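Local structure of cortical-lytic enzyme (Clostridium perfringens, 5JIP) at residues D136-E139 / R145-L148; V249-N254 / I298-F303; L112-P117 / L152-L157. The protein probably hydrolyses peptidoglycan as a family 25 muramidase (lysozyme), taking part in breakdown of the spore cortex during germination. One frame throughout, in Å; residues are numbered along the deposited sequence.

Contact 1. Residues D136-E139 / R145-L148; sequences DRFE and RLML
Glu-139 near the end of helix 124-142 and the Arg-145/Leu-146 approach to strand 147-151 form a mixed polar and apolar contact at the return turn of a beta-alpha-beta unit, strand 111-113, helix 124-142 and strand 147-151, in the TIM-barrel-related catalytic domain. The polar half converges on one oxygen, Glu-139 OE2. Leu-146 N donates to the anti lone pair of Glu-139 OE2, the one directed away from the second oxygen, at 2.9 Å, whereas Arg-145 NE reaches Glu-139 OE2 at 3.0 Å from above the carboxylate plane, 38° out of it. The second bond is also a salt bridge, and the carboxylate stands almost perpendicular to the guanidinium, in whose plane the accepting oxygen lies. Bends at chi2 and chi3 (-60° and -45°) fold the arginine back, so that NE faces the acid. Its NH1 and NH2 also donate to the carbonyls of Thr-306 and Asp-172, respectively, so this side chain ties the barrel to the C-terminal domain. On the apolar side of the contact, Leu-146 CD1 makes a CH-pi contact over the face of the Phe-138 ring, 4.2 Å from its centroid, while helix 83-100 also touches that phenylalanine through Ile-93 and Leu-96. A water completes the polar cluster, donating to Glu-139 OE2 (2.7 Å) and Leu-146 O (2.8 Å) and accepting from Arg-145 NH2 (3.0 Å).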
loop_
_atom_site.group_PDB
_atom_site.type_symbol
_atom_site.label_atom_id
_atom_site.label_comp_id
_atom_site.label_asym_id
_atom_site.label_seq_id
_atom_site.Cartn_x
_atom_site.Cartn_y
_atom_site.Cartn_z
ATOM N N ASP A 136 -1.525 20.919 3.902
ATOM C CA ASP A 136 -2.004 20.885 2.519
ATOM C C ASP A 136 -1.031 21.584 1.575
ATOM O O ASP A 136 -0.724 21.081 0.485
ATOM C CB ASP A 136 -3.399 21.532 2.412
ATOM C CG ASP A 136 -4.504 20.669 2.996
ATOM O OD1 ASP A 136 -4.280 19.464 3.244
ATOM O OD2 ASP A 136 -5.614 21.201 3.201
ATOM N N ARG A 137 -0.568 22.768 1.948
ATOM C CA ARG A 137 0.396 23.477 1.119
ATOM C C ARG A 137 1.683 22.686 0.987
ATOM O O ARG A 137 2.221 22.524 -0.118
ATOM C CB ARG A 137 0.684 24.853 1.713
ATOM C CG ARG A 137 1.648 25.712 0.900
ATOM C CD ARG A 137 1.051 26.052 -0.441
ATOM N NE ARG A 137 1.770 27.159 -1.055
ATOM C CZ ARG A 137 1.279 27.922 -2.022
ATOM N NH1 ARG A 137 0.056 27.689 -2.507
ATOM N NH2 ARG A 137 2.024 28.910 -2.505
ATOM N N PHE A 138 2.210 22.204 2.115
ATOM C CA PHE A 138 3.506 21.529 2.092
ATOM C C PHE A 138 3.483 20.306 1.179
ATOM O O PHE A 138 4.351 20.144 0.309
ATOM C CB PHE A 138 3.926 21.109 3.490
ATOM C CG PHE A 138 5.318 20.571 3.513
ATOM C CD1 PHE A 138 6.388 21.429 3.650
ATOM C CD2 PHE A 138 5.562 19.214 3.276
ATOM C CE1 PHE A 138 7.678 20.949 3.617
ATOM C CE2 PHE A 138 6.862 18.727 3.242
ATOM C CZ PHE A 138 7.910 19.578 3.414
ATOM N N GLU A 139 2.477 19.452 1.348
ATOM C CA GLU A 139 2.410 18.206 0.591
ATOM C C GLU A 139 2.075 18.449 -0.874
ATOM O O GLU A 139 2.600 17.771 -1.759
ATOM C CB GLU A 139 1.397 17.270 1.253
ATOM C CG GLU A 139 1.838 16.892 2.663
ATOM C CD GLU A 139 1.078 15.717 3.260
ATOM O OE1 GLU A 139 -0.060 15.431 2.817
ATOM O OE2 GLU A 139 1.616 15.071 4.200
ATOM N N ARG A 145 5.214 13.608 2.317
ATOM C CA ARG A 145 4.473 13.593 3.567
ATOM C C ARG A 145 5.123 14.444 4.653
ATOM O O ARG A 145 6.341 14.418 4.857
ATOM C CB ARG A 145 4.348 12.179 4.108
ATOM C CG ARG A 145 3.608 11.178 3.258
ATOM C CD ARG A 145 2.164 11.573 2.970
ATOM N NE ARG A 145 1.401 12.077 4.098
ATOM C CZ ARG A 145 0.739 11.333 4.985
ATOM N NH1 ARG A 145 0.802 10.017 4.938
ATOM N NH2 ARG A 145 0.024 11.916 5.948
ATOM N N LEU A 146 4.281 15.170 5.376
ATOM C CA LEU A 146 4.672 16.004 6.501
ATOM C C LEU A 146 4.338 15.309 7.818
ATOM O O LEU A 146 3.191 14.912 8.041
ATOM C CB LEU A 146 3.942 17.349 6.417
ATOM C CG LEU A 146 4.250 18.368 7.511
ATOM C CD1 LEU A 146 5.695 18.850 7.382
ATOM C CD2 LEU A 146 3.284 19.532 7.445
ATOM N N MET A 147 5.333 15.167 8.689
ATOM C CA MET A 147 5.120 14.648 10.044
ATOM C C MET A 147 4.874 15.803 11.011
ATOM O O MET A 147 5.453 16.880 10.856
ATOM C CB MET A 147 6.321 13.805 10.507
ATOM C CG MET A 147 6.237 13.332 11.963
ATOM S SD MET A 147 7.091 11.775 12.291
ATOM C CE MET A 147 8.787 12.282 12.131
ATOM N N LEU A 148 3.963 15.582 11.968
ATOM C CA LEU A 148 3.651 16.546 13.023
ATOM C C LEU A 148 4.379 16.179 14.309
ATOM O O LEU A 148 4.301 15.036 14.779
ATOM C CB LEU A 148 2.145 16.612 13.295
ATOM C CG LEU A 148 1.742 17.607 14.407
ATOM C CD1 LEU A 148 1.982 18.984 13.920
ATOM C CD2 LEU A 148 0.280 17.388 14.796
HETATM O O HOH W 1 0.705 14.687 6.745
#

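Contact 2. Residues V249-N254 / I298-F303; sequences VNWTAN and ISIEAF
Ile-298 opens the contact by laying its CG2 methyl against Val-249, 3.8 Å from Val-249 CG1 and 4.0 Å from Val-249 CG2. The two branched side chains pass alongside each other, running opposite ways, and the contact is purely apolar. Two residues on, Ile-300 again points toward the 249-254 segment and carries the tightest packing. With CG1 anti to the backbone N (chi1 -169°) and chi2 also extended, its chain stands up straight and sets the CD1 methyl over one face of the Trp-251 indole. Ile-300 CD1 lies 3.5 Å from the centroid of the six-membered ring of Trp-251, only 11° off the ring normal, a well-centred CH-pi contact. The indole is further enclosed by Tyr-262, whose ring plane is inclined to it at an intermediate angle, and by Leu-274, while Val-249 CG1 lies in plane at its edge. Glu-301 turns to the other side of the strand, where it is bridged to Arg-313 and Arg-143. Ala-302 finishes the row: its CB approaches Asn-254 ND2 to 3.6 Å as a van der Waals neighbour, that amide nitrogen being hydrogen-bonded to Glu-256 OE1 and Ser-233 O. Phe-303, directed away again, meets Phe-303 of the second subunit. No hydrogen bond joins the segments, which run in nearly the same direction, 23° apart. One belongs to a three-stranded sheet and the other to a four-stranded sheet, and their facing side chains form part of the core between the two sheets of a beta sandwich with fibronectin type III topology.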
loop_
_atom_site.group_PDB
_atom_site.type_symbol
_atom_site.label_atom_id
_atom_site.label_comp_id
_atom_site.label_asym_id
_atom_site.label_seq_id
_atom_site.Cartn_x
_atom_site.Cartn_y
_atom_site.Cartn_z
ATOM N N VAL A 249 7.740 -5.382 -19.000
ATOM C CA VAL A 249 8.611 -4.614 -18.113
ATOM C C VAL A 249 8.909 -5.439 -16.872
ATOM O O VAL A 249 8.022 -6.097 -16.321
ATOM C CB VAL A 249 7.971 -3.260 -17.726
ATOM C CG1 VAL A 249 8.959 -2.411 -16.926
ATOM C CG2 VAL A 249 7.478 -2.510 -18.971
ATOM N N ASN A 250 10.162 -5.400 -16.419
ATOM C CA ASN A 250 10.499 -6.105 -15.188
ATOM C C ASN A 250 11.560 -5.314 -14.437
ATOM O O ASN A 250 12.207 -4.416 -14.992
ATOM C CB ASN A 250 10.958 -7.549 -15.459
ATOM C CG ASN A 250 12.345 -7.625 -16.052
ATOM O OD1 ASN A 250 12.556 -7.323 -17.228
ATOM N ND2 ASN A 250 13.290 -8.063 -15.253
ATOM N N TRP A 251 11.709 -5.636 -13.153
ATOM C CA TRP A 251 12.653 -4.912 -12.309
ATOM C C TRP A 251 13.036 -5.773 -11.116
ATOM O O TRP A 251 12.402 -6.788 -10.812
ATOM C CB TRP A 251 12.058 -3.559 -11.862
ATOM C CG TRP A 251 10.721 -3.655 -11.159
ATOM C CD1 TRP A 251 10.512 -3.792 -9.825
ATOM C CD2 TRP A 251 9.417 -3.608 -11.766
ATOM N NE1 TRP A 251 9.148 -3.839 -9.552
ATOM C CE2 TRP A 251 8.462 -3.737 -10.725
ATOM C CE3 TRP A 251 8.970 -3.490 -13.078
ATOM C CZ2 TRP A 251 7.082 -3.736 -10.963
ATOM C CZ3 TRP A 251 7.599 -3.486 -13.317
ATOM C CH2 TRP A 251 6.672 -3.614 -12.260
ATOM N N THR A 252 14.108 -5.356 -10.440
ATOM C CA THR A 252 14.484 -5.947 -9.170
ATOM C C THR A 252 13.560 -5.445 -8.084
ATOM O O THR A 252 13.235 -4.256 -8.033
ATOM C CB THR A 252 15.927 -5.586 -8.818
ATOM O OG1 THR A 252 16.789 -6.050 -9.856
ATOM C CG2 THR A 252 16.330 -6.192 -7.463
ATOM N N ALA A 253 13.167 -6.344 -7.187
ATOM C CA ALA A 253 12.290 -5.939 -6.096
ATOM C C ALA A 253 12.997 -4.936 -5.201
ATOM O O ALA A 253 14.164 -5.129 -4.817
ATOM C CB ALA A 253 11.841 -7.138 -5.276
ATOM N N ASN A 254 12.301 -3.843 -4.884
ATOM C CA ASN A 254 12.772 -2.962 -3.822
ATOM C C ASN A 254 12.769 -3.721 -2.506
ATOM O O ASN A 254 12.039 -4.687 -2.331
ATOM C CB ASN A 254 11.898 -1.716 -3.691
ATOM C CG ASN A 254 12.399 -0.550 -4.499
ATOM O OD1 ASN A 254 12.614 -0.636 -5.714
ATOM N ND2 ASN A 254 12.574 0.587 -3.815
ATOM N N ILE A 298 10.052 4.083 -20.619
ATOM C CA ILE A 298 9.451 3.362 -19.511
ATOM C C ILE A 298 10.058 3.920 -18.229
ATOM O O ILE A 298 11.282 4.063 -18.121
ATOM C CB ILE A 298 9.703 1.851 -19.633
ATOM C CG1 ILE A 298 9.218 1.301 -20.992
ATOM C CG2 ILE A 298 9.041 1.114 -18.472
ATOM C CD1 ILE A 298 7.701 1.399 -21.242
ATOM N N SER A 299 9.214 4.272 -17.261
ATOM C CA SER A 299 9.730 4.753 -15.987
ATOM C C SER A 299 8.915 4.169 -14.840
ATOM O O SER A 299 7.766 3.741 -15.012
ATOM C CB SER A 299 9.720 6.280 -15.903
ATOM O OG SER A 299 8.417 6.766 -16.077
ATOM N N ILE A 300 9.510 4.185 -13.656
ATOM C CA ILE A 300 8.880 3.541 -12.516
ATOM C C ILE A 300 9.268 4.267 -11.238
ATOM O O ILE A 300 10.365 4.819 -11.122
ATOM C CB ILE A 300 9.280 2.052 -12.473
ATOM C CG1 ILE A 300 8.436 1.278 -11.458
ATOM C CG2 ILE A 300 10.782 1.923 -12.176
ATOM C CD1 ILE A 300 8.628 -0.219 -11.491
ATOM N N GLU A 301 8.349 4.243 -10.265
ATOM C CA GLU A 301 8.606 4.702 -8.909
ATOM C C GLU A 301 8.079 3.671 -7.914
ATOM O O GLU A 301 7.013 3.075 -8.115
ATOM C CB GLU A 301 7.952 6.075 -8.655
ATOM C CG GLU A 301 6.404 6.043 -8.724
ATOM C CD GLU A 301 5.774 7.422 -8.790
ATOM O OE1 GLU A 301 6.516 8.429 -8.916
ATOM O OE2 GLU A 301 4.508 7.496 -8.733
ATOM N N ALA A 302 8.836 3.461 -6.845
ATOM C CA ALA A 302 8.312 2.752 -5.693
ATOM C C ALA A 302 7.560 3.724 -4.790
ATOM O O ALA A 302 7.781 4.935 -4.828
ATOM C CB ALA A 302 9.433 2.077 -4.919
ATOM N N PHE A 303 6.648 3.188 -3.972
ATOM C CA PHE A 303 6.056 4.003 -2.914
ATOM C C PHE A 303 5.868 3.137 -1.677
ATOM O O PHE A 303 5.812 1.905 -1.764
ATOM C CB PHE A 303 4.724 4.686 -3.328
ATOM C CG PHE A 303 3.630 3.751 -3.803
ATOM C CD1 PHE A 303 2.755 3.141 -2.904
ATOM C CD2 PHE A 303 3.441 3.533 -5.159
ATOM C CE1 PHE A 303 1.737 2.301 -3.357
ATOM C CE2 PHE A 303 2.424 2.722 -5.616
ATOM C CZ PHE A 303 1.569 2.091 -4.726
#

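Contact 3. Residues L112-P117 / L152-L157; sequences LDVETP and LFFIGL
Phe-154 swings its ring off the helix with CG anti to the backbone N (chi1 -169°), which lays it against the backbone of residues 114-117, and Val-114 places CG1 likewise (chi1 -180°) to meet it. The two side chains cross at about a right angle, Val-114 CG1 standing 3.7 Å from Phe-154 CE2. Most of what the ring touches is main chain rather than side chain. Val-114 O and Glu-115 CA sit over one face, both displaced toward the rim, with Glu-115 CA 3.9 Å above the ring plane. Phe-154 CE1 comes within 3.4 Å of Glu-115 C, and Thr-116 N approaches obliquely, 3.5 Å from Phe-154 CE1. The peptide bond before Pro-117 is cis, and past this kink Pro-117 O also approaches Phe-154 CE1 obliquely, at 3.5 Å. Two of the polar atoms close to the ring have their own partners, since Val-114 O accepts from Thr-150 OG1 and Pro-117 O is hydrogen-bonded to Tyr-158 OH.

Both segments lie at the C-terminal ends of neighbouring parallel strands, 111-113 and 147-151, the end at which TIM-barrel enzymes place their active sites. Asp-113, Val-114 and Glu-115 match the Asp-x-Glu signature of family 25 active sites, consistent with a substrate pocket here. A MES molecule, probably from the crystallisation liquor, is hydrogen-bonded through its ring nitrogen to Asp-113 OD2 and Glu-115 OE2. While Glu-115 directs its CB away from the helix, Phe-154 packs against the peptide that follows it. The aromatic ring also touches Leu-127 of helix 124-142 and meets the ring of Tyr-158, whereas Phe-153 N, beside it in the first turn of the helix, donates to a sulfonate oxygen of a second MES.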
loop_
_atom_site.group_PDB
_atom_site.type_symbol
_atom_site.label_atom_id
_atom_site.label_comp_id
_atom_site.label_asym_id
_atom_site.label_seq_id
_atom_site.Cartn_x
_atom_site.Cartn_y
_atom_site.Cartn_z
ATOM N N LEU A 112 6.633 19.513 10.924
ATOM C CA LEU A 112 6.067 20.721 11.517
ATOM C C LEU A 112 6.037 20.570 13.034
ATOM O O LEU A 112 5.396 19.663 13.568
ATOM C CB LEU A 112 4.665 20.988 10.970
ATOM C CG LEU A 112 3.948 22.231 11.494
ATOM C CD1 LEU A 112 4.606 23.471 10.942
ATOM C CD2 LEU A 112 2.494 22.157 11.061
ATOM N N ASP A 113 6.750 21.458 13.710
ATOM C CA ASP A 113 6.938 21.446 15.159
ATOM C C ASP A 113 5.997 22.484 15.754
ATOM O O ASP A 113 6.207 23.688 15.576
ATOM C CB ASP A 113 8.417 21.734 15.447
ATOM C CG ASP A 113 8.726 22.074 16.912
ATOM O OD1 ASP A 113 7.843 21.989 17.795
ATOM O OD2 ASP A 113 9.914 22.402 17.162
ATOM N N VAL A 114 4.950 22.018 16.443
ATOM C CA VAL A 114 3.895 22.877 16.975
ATOM C C VAL A 114 3.939 22.782 18.492
ATOM O O VAL A 114 3.679 21.718 19.076
ATOM C CB VAL A 114 2.507 22.499 16.438
ATOM C CG1 VAL A 114 1.435 23.430 17.017
ATOM C CG2 VAL A 114 2.501 22.545 14.937
ATOM N N GLU A 115 4.278 23.888 19.122
ATOM C CA GLU A 115 4.409 23.970 20.569
ATOM C C GLU A 115 3.791 25.247 21.108
ATOM O O GLU A 115 3.916 25.514 22.303
ATOM C CB GLU A 115 5.895 23.920 20.993
ATOM C CG GLU A 115 6.579 22.619 20.726
ATOM C CD GLU A 115 8.080 22.727 20.945
ATOM O OE1 GLU A 115 8.487 23.198 22.038
ATOM O OE2 GLU A 115 8.835 22.364 20.020
ATOM N N THR A 116 3.155 26.048 20.264
ATOM C CA THR A 116 2.639 27.355 20.625
ATOM C C THR A 116 1.383 27.586 19.796
ATOM O O THR A 116 1.241 26.984 18.721
ATOM C CB THR A 116 3.709 28.438 20.384
ATOM O OG1 THR A 116 3.324 29.666 21.014
ATOM C CG2 THR A 116 3.932 28.678 18.923
ATOM N N PRO A 117 0.433 28.407 20.273
ATOM C CA PRO A 117 0.374 29.093 21.570
ATOM C C PRO A 117 -0.199 28.204 22.645
ATOM O O PRO A 117 -0.950 27.269 22.340
ATOM C CB PRO A 117 -0.552 30.279 21.293
ATOM C CG PRO A 117 -1.538 29.717 20.299
ATOM C CD PRO A 117 -0.741 28.739 19.434
ATOM N N LEU A 152 2.429 15.722 24.385
ATOM C CA LEU A 152 1.209 15.189 24.984
ATOM C C LEU A 152 0.466 16.269 25.758
ATOM O O LEU A 152 -0.762 16.398 25.645
ATOM C CB LEU A 152 1.554 14.008 25.898
ATOM C CG LEU A 152 0.365 13.282 26.575
ATOM C CD1 LEU A 152 -0.614 12.795 25.532
ATOM C CD2 LEU A 152 0.804 12.107 27.463
ATOM N N PHE A 153 1.197 17.063 26.539
ATOM C CA PHE A 153 0.570 18.159 27.280
ATOM C C PHE A 153 -0.163 19.109 26.344
ATOM O O PHE A 153 -1.327 19.470 26.586
ATOM C CB PHE A 153 1.631 18.899 28.079
ATOM C CG PHE A 153 1.102 20.079 28.832
ATOM C CD1 PHE A 153 0.477 19.905 30.047
ATOM C CD2 PHE A 153 1.226 21.362 28.324
ATOM C CE1 PHE A 153 -0.026 20.987 30.744
ATOM C CE2 PHE A 153 0.727 22.441 29.019
ATOM C CZ PHE A 153 0.108 22.251 30.230
ATOM N N PHE A 154 0.507 19.512 25.262
ATOM C CA PHE A 154 -0.053 20.442 24.293
ATOM C C PHE A 154 -1.334 19.898 23.670
ATOM O O PHE A 154 -2.331 20.621 23.554
ATOM C CB PHE A 154 0.999 20.728 23.218
ATOM C CG PHE A 154 0.665 21.863 22.313
ATOM C CD1 PHE A 154 0.978 23.154 22.678
ATOM C CD2 PHE A 154 0.064 21.642 21.072
ATOM C CE1 PHE A 154 0.680 24.212 21.849
ATOM C CE2 PHE A 154 -0.229 22.695 20.230
ATOM C CZ PHE A 154 0.072 23.981 20.611
ATOM N N ILE A 155 -1.322 18.621 23.249
ATOM C CA ILE A 155 -2.530 17.999 22.719
ATOM C C ILE A 155 -3.652 18.136 23.739
ATOM O O ILE A 155 -4.785 18.471 23.391
ATOM C CB ILE A 155 -2.257 16.524 22.346
ATOM C CG1 ILE A 155 -1.356 16.448 21.099
ATOM C CG2 ILE A 155 -3.549 15.768 22.087
ATOM C CD1 ILE A 155 -0.854 15.049 20.785
ATOM N N GLY A 156 -3.335 17.924 25.019
ATOM C CA GLY A 156 -4.342 17.995 26.068
ATOM C C GLY A 156 -4.913 19.385 26.262
ATOM O O GLY A 156 -6.080 19.537 26.629
ATOM N N LEU A 157 -4.112 20.414 26.013
ATOM C CA LEU A 157 -4.614 21.781 26.080
ATOM C C LEU A 157 -5.656 22.055 25.016
ATOM O O LEU A 157 -6.464 22.977 25.159
ATOM C CB LEU A 157 -3.478 22.779 25.887
ATOM C CG LEU A 157 -2.593 23.138 27.048
ATOM C CD1 LEU A 157 -1.524 24.063 26.499
ATOM C CD2 LEU A 157 -3.392 23.822 28.140
#

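Contacts 1 and 3 share the catalytic barrel, their centres about 17 Å apart, and join along neighbouring parallel strands 111-113 and 147-151. Contact 1 is nested within the loop closed by contact 3: one lies where helix 124-142 returns to the sheet, the other where the two strands run out toward the probable active site. Contact 2 follows later in the chain, within the C-terminal sandwich, with its centre about 26 Å from that of contact 1 and 40 Å from that of contact 3. The bound magnesium lies between contacts 1 and 2, both of which touch the second subunit, whereas no other chain touches the segments of contact 3.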